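Local atomic coordinates of tryptophane-5-halogenase (Microbispora sp. ATCC PTA-5024, PDB entry 5UAO), a protein that probably uses its flavin cofactor to chlorinate a peptide tryptophan at carbon 5 during biosynthesis of the lanthipeptide NAI-107. Residues A[251-255]-A[418-424]. Sequence-based numbering, arbitrary orientation.
Sequences ASSLF and EARAETD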
loop_
_atom_site.group_PDB
_atom_site.type_symbol
_atom_site.label_atom_id
_atom_site.label_comp_id
_atom_site.label_asym_id
_atom_site.label_seq_id
_atom_site.Cartn_x
_atom_site.Cartn_y
_atom_site.Cartn_z
ATOM N N ALA A 251 0.804 18.333 17.392
ATOM C CA ALA A 251 0.023 19.083 18.334
ATOM C C ALA A 251 -1.203 19.749 17.744
ATOM O O ALA A 251 -2.121 20.026 18.458
ATOM C CB ALA A 251 0.869 20.136 19.002
ATOM N N SER A 252 -1.199 20.059 16.467
ATOM C CA SER A 252 -2.420 20.559 15.845
ATOM C C SER A 252 -3.557 19.513 15.941
ATOM O O SER A 252 -4.736 19.847 15.890
ATOM C CB SER A 252 -2.161 20.944 14.413
ATOM O OG SER A 252 -1.914 19.862 13.529
ATOM N N SER A 253 -3.208 18.240 16.062
ATOM C CA SER A 253 -4.254 17.195 16.145
ATOM C C SER A 253 -4.406 16.586 17.527
ATOM O O SER A 253 -5.487 16.145 17.897
ATOM C CB SER A 253 -3.920 16.068 15.232
ATOM O OG SER A 253 -3.974 16.450 13.870
ATOM N N LEU A 254 -3.306 16.491 18.259
ATOM C CA LEU A 254 -3.264 15.717 19.474
ATOM C C LEU A 254 -2.743 16.697 20.548
ATOM O O LEU A 254 -1.581 17.097 20.539
ATOM C CB LEU A 254 -2.396 14.465 19.233
ATOM C CG LEU A 254 -2.890 13.543 18.089
ATOM C CD1 LEU A 254 -1.964 12.364 17.877
ATOM C CD2 LEU A 254 -4.235 12.953 18.501
ATOM N N PHE A 255 -3.658 17.155 21.395
ATOM C CA PHE A 255 -3.419 18.261 22.327
ATOM C C PHE A 255 -3.040 17.815 23.759
ATOM O O PHE A 255 -2.756 18.663 24.602
ATOM C CB PHE A 255 -4.750 18.999 22.601
ATOM C CG PHE A 255 -5.457 19.535 21.439
ATOM C CD1 PHE A 255 -4.821 19.850 20.252
ATOM C CD2 PHE A 255 -6.800 19.854 21.579
ATOM C CE1 PHE A 255 -5.521 20.451 19.200
ATOM C CE2 PHE A 255 -7.514 20.449 20.535
ATOM C CZ PHE A 255 -6.878 20.736 19.342
ATOM N N GLU A 418 -13.326 22.790 22.319
ATOM C CA GLU A 418 -12.126 23.114 21.548
ATOM C C GLU A 418 -11.701 21.950 20.660
ATOM O O GLU A 418 -11.374 22.150 19.513
ATOM C CB GLU A 418 -10.986 23.460 22.475
ATOM C CG GLU A 418 -9.650 23.770 21.823
ATOM C CD GLU A 418 -9.575 25.193 21.275
ATOM O OE1 GLU A 418 -10.641 25.827 21.140
ATOM O OE2 GLU A 418 -8.444 25.667 20.985
ATOM N N ALA A 419 -11.695 20.726 21.186
ATOM C CA ALA A 419 -11.410 19.618 20.374
ATOM C C ALA A 419 -12.340 19.458 19.194
ATOM O O ALA A 419 -11.900 19.140 18.100
ATOM C CB ALA A 419 -11.323 18.315 21.189
ATOM N N ARG A 420 -13.628 19.641 19.372
ATOM C CA ARG A 420 -14.551 19.401 18.294
ATOM C C ARG A 420 -14.484 20.500 17.216
ATOM O O ARG A 420 -14.791 20.247 16.039
ATOM C CB ARG A 420 -15.990 19.300 18.832
ATOM C CG ARG A 420 -16.287 18.018 19.608
ATOM C CD ARG A 420 -17.826 17.874 19.768
ATOM N NE ARG A 420 -18.321 18.791 20.770
ATOM C CZ ARG A 420 -18.341 18.589 22.085
ATOM N NH1 ARG A 420 -17.997 17.412 22.639
ATOM N NH2 ARG A 420 -18.768 19.572 22.861
ATOM N N ALA A 421 -14.056 21.679 17.637
ATOM C CA ALA A 421 -13.963 22.825 16.741
ATOM C C ALA A 421 -12.613 22.934 16.064
ATOM O O ALA A 421 -12.558 23.341 14.923
ATOM C CB ALA A 421 -14.256 24.104 17.515
ATOM N N GLU A 422 -11.510 22.556 16.730
ATOM C CA GLU A 422 -10.159 22.869 16.199
ATOM C C GLU A 422 -9.167 21.693 15.888
ATOM O O GLU A 422 -8.068 21.923 15.371
ATOM C CB GLU A 422 -9.494 23.871 17.126
ATOM C CG GLU A 422 -10.311 25.125 17.521
ATOM C CD GLU A 422 -10.673 26.066 16.353
ATOM O OE1 GLU A 422 -10.108 25.897 15.256
ATOM O OE2 GLU A 422 -11.541 26.982 16.520
ATOM N N THR A 423 -9.518 20.450 16.232
ATOM C CA THR A 423 -8.662 19.305 15.935
ATOM C C THR A 423 -8.383 19.242 14.438
ATOM O O THR A 423 -9.311 19.123 13.607
ATOM C CB THR A 423 -9.323 18.001 16.443
ATOM O OG1 THR A 423 -9.533 18.124 17.860
ATOM C CG2 THR A 423 -8.438 16.745 16.075
ATOM N N ASP A 424 -7.094 19.260 14.090
ATOM C CA ASP A 424 -6.666 19.162 12.701
ATOM C C ASP A 424 -6.891 17.720 12.248
ATOM O O ASP A 424 -6.296 16.801 12.819
ATOM C CB ASP A 424 -5.168 19.520 12.640
ATOM C CG ASP A 424 -4.571 19.479 11.258
ATOM O OD1 ASP A 424 -5.222 19.130 10.263
ATOM O OD2 ASP A 424 -3.348 19.818 11.218
HETATM O O HOH W 1 -5.449 22.619 15.682
HETATM O O HOH W 2 -7.399 17.475 19.558
#
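In this flavin-dependent tryptophan halogenase, the C-terminal end of helix 414-422 docks on the loop between strands 247-249 and 258-264, with Asp424, just beyond the helix, gripping Ser252 and Ser253. Three hydrogen bonds join Asp424 to the two serines. Asp424 N donates to Ser252 O (3.0 Å) almost straight, at 164°, though from above the carbonyl plane. With CG anti to the backbone N (chi1 -179°), the carboxylate reaches back to the loop, and Asp424 OD2 accepts from Ser252 OG (2.7 Å) on its anti side, while OD1 is hydrogen-bonded to Ser426 OG. Ser253 OG, buried, donates to Asp424 O (2.6 Å) and also receives a bond from Arg398 of helix 383-406, which thereby ties the junction to a third element. Beside these bonds the Phe255 ring slants against the helix end, its CE2 4.0 Å from Ala419 CA and its CZ edge directed at the carbonyl carbon of Glu422. Two waters complete the seam, one linking Ser252 O with Glu422 O, the other lying over a face of the Phe255 ring and donating to both Ser253 O and Thr423 OG1. Thr423 OG1 in turn donates to Ala419 O (2.6 Å), in the carbonyl plane and on a lone pair.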